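Local structure of lactate dehydrogenase, adjacent gene encodes predicted malate dehydrogenase (Cryptosporidium parvum, 4ND5) at residues V182-S187 against L287-T292. The protein probably catalyses the reversible oxidation of (S)-lactate to pyruvate with NAD(+) as coenzyme. Sequence-based numbering, arbitrary orientation.
Sequences VPATSS and LELDLT. Unlike the reference sequence in segment 182-187: Ala184 (reference Val).
Leu289 reaches from the loop 287-292 into the bend of 182-187, and its two methyls part there. Its CB already points toward 182-187; CG, beside the backbone N and anti to the carbonyl carbon (chi1 -56°), carries the fork on, and the touching is left to the two methyls. CD1 ends 4.1 Å from CB of Ala184, the residue that replaces the reference valine, while CD2 lies at the same 4.1 Å from CB of Ser187. Behind them the side chain also packs on Ile174 of strand 169-175 and on Pro275. Leu291 adds a second, looser apolar touch, its CD2 4.3 Å from Ala184 CB.

One hydrogen bond joins the two segments: Ser186 OG donates to Asp290 O, at a modelled 2.5 Å so short that its exact length is doubtful. The corner itself is a type I turn from Ala184 to Ser187. Ala184 O takes both Ser187 N (2.8 Å) and, in the carbonyl plane, Ser187 OG (2.7 Å), so two bonds grip one oxygen. Glu295, in the first turn of helix 293-311, bonds Thr185 OG1 through OE2 and the N-cap residue Thr292, at its N, through OE1. The carboxylate of Asp290 goes to the second subunit, OD1 bonding Ser197 OG there.

Here the corner of strand 181-190, in one antiparallel sheet, packs on the loop that leaves strand 284-286 of another for helix 293-311, beside a subunit interface and within the alpha/beta C-terminal domain of the LDH/MDH superfamily.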
loop_
_atom_site.group_PDB
_atom_site.type_symbol
_atom_site.label_atom_id
_atom_site.label_comp_id
_atom_site.label_asym_id
_atom_site.label_seq_id
_atom_site.Cartn_x
_atom_site.Cartn_y
_atom_site.Cartn_z
ATOM N N VAL A 182 18.364 -17.600 -20.788
ATOM C CA VAL A 182 19.726 -17.086 -20.592
ATOM C C VAL A 182 19.805 -16.102 -19.418
ATOM O O VAL A 182 19.537 -14.912 -19.580
ATOM C CB VAL A 182 20.262 -16.394 -21.866
ATOM C CG1 VAL A 182 21.689 -15.898 -21.653
ATOM C CG2 VAL A 182 20.193 -17.347 -23.052
ATOM N N PRO A 183 20.169 -16.599 -18.224
ATOM C CA PRO A 183 20.475 -15.688 -17.124
ATOM C C PRO A 183 21.784 -14.934 -17.363
ATOM O O PRO A 183 22.867 -15.482 -17.158
ATOM C CB PRO A 183 20.577 -16.622 -15.909
ATOM C CG PRO A 183 19.817 -17.841 -16.298
ATOM C CD PRO A 183 20.076 -17.994 -17.765
ATOM N N ALA A 184 21.673 -13.684 -17.801
ATOM C CA ALA A 184 22.841 -12.864 -18.115
ATOM C C ALA A 184 23.640 -12.498 -16.862
ATOM O O ALA A 184 23.363 -11.490 -16.205
ATOM C CB ALA A 184 22.414 -11.605 -18.856
ATOM N N THR A 185 24.648 -13.308 -16.549
ATOM C CA THR A 185 25.491 -13.082 -15.368
ATOM C C THR A 185 26.200 -11.721 -15.383
ATOM O O THR A 185 26.556 -11.193 -14.329
ATOM C CB THR A 185 26.544 -14.196 -15.200
ATOM O OG1 THR A 185 27.297 -14.335 -16.409
ATOM C CG2 THR A 185 25.871 -15.522 -14.868
ATOM N N SER A 186 26.393 -11.156 -16.572
ATOM C CA SER A 186 26.975 -9.817 -16.715
ATOM C C SER A 186 26.014 -8.686 -16.320
ATOM O O SER A 186 26.439 -7.544 -16.155
ATOM C CB SER A 186 27.445 -9.611 -18.158
ATOM O OG SER A 186 26.436 -10.002 -19.075
ATOM N N SER A 187 24.726 -8.995 -16.180
ATOM C CA SER A 187 23.735 -8.010 -15.740
ATOM C C SER A 187 23.613 -7.935 -14.217
ATOM O O SER A 187 22.873 -7.102 -13.694
ATOM C CB SER A 187 22.360 -8.348 -16.322
ATOM O OG SER A 187 21.728 -9.380 -15.580
ATOM N N LEU A 287 16.512 -2.422 -23.940
ATOM C CA LEU A 287 17.880 -2.205 -23.469
ATOM C C LEU A 287 18.804 -3.307 -23.994
ATOM O O LEU A 287 18.373 -4.448 -24.167
ATOM C CB LEU A 287 17.931 -2.180 -21.939
ATOM C CG LEU A 287 17.159 -1.074 -21.213
ATOM C CD1 LEU A 287 17.316 -1.237 -19.709
ATOM C CD2 LEU A 287 17.621 0.306 -21.655
ATOM N N GLU A 288 20.066 -2.956 -24.239
ATOM C CA GLU A 288 21.079 -3.913 -24.709
ATOM C C GLU A 288 22.077 -4.249 -23.607
ATOM O O GLU A 288 22.871 -3.400 -23.210
ATOM C CB GLU A 288 21.852 -3.347 -25.903
ATOM C CG GLU A 288 21.030 -3.194 -27.169
ATOM C CD GLU A 288 21.881 -2.979 -28.414
ATOM O OE1 GLU A 288 23.029 -3.475 -28.460
ATOM O OE2 GLU A 288 21.391 -2.317 -29.354
ATOM N N LEU A 289 22.042 -5.489 -23.130
ATOM C CA LEU A 289 22.993 -5.960 -22.124
ATOM C C LEU A 289 24.303 -6.400 -22.779
ATOM O O LEU A 289 24.303 -6.897 -23.907
ATOM C CB LEU A 289 22.405 -7.140 -21.347
ATOM C CG LEU A 289 21.059 -6.924 -20.649
ATOM C CD1 LEU A 289 20.457 -8.253 -20.215
ATOM C CD2 LEU A 289 21.208 -5.991 -19.458
ATOM N N ASP A 290 25.415 -6.218 -22.069
ATOM C CA ASP A 290 26.706 -6.759 -22.507
ATOM C C ASP A 290 26.725 -8.266 -22.301
ATOM O O ASP A 290 26.736 -8.740 -21.166
ATOM C CB ASP A 290 27.865 -6.136 -21.723
ATOM C CG ASP A 290 28.206 -4.741 -22.195
ATOM O OD1 ASP A 290 28.266 -3.831 -21.342
ATOM O OD2 ASP A 290 28.414 -4.557 -23.414
ATOM N N LEU A 291 26.731 -9.015 -23.397
ATOM C CA LEU A 291 26.737 -10.468 -23.330
ATOM C C LEU A 291 28.129 -11.016 -23.616
ATOM O O LEU A 291 28.795 -10.587 -24.560
ATOM C CB LEU A 291 25.733 -11.049 -24.328
ATOM C CG LEU A 291 24.293 -10.539 -24.206
ATOM C CD1 LEU A 291 23.427 -11.115 -25.317
ATOM C CD2 LEU A 291 23.711 -10.869 -22.838
ATOM N N THR A 292 28.563 -11.965 -22.794
ATOM C CA THR A 292 29.802 -12.685 -23.050
ATOM C C THR A 292 29.575 -13.637 -24.225
ATOM O O THR A 292 28.435 -14.041 -24.479
ATOM C CB THR A 292 30.256 -13.499 -21.823
ATOM O OG1 THR A 292 29.264 -14.481 -21.498
ATOM C CG2 THR A 292 30.485 -12.586 -20.625
#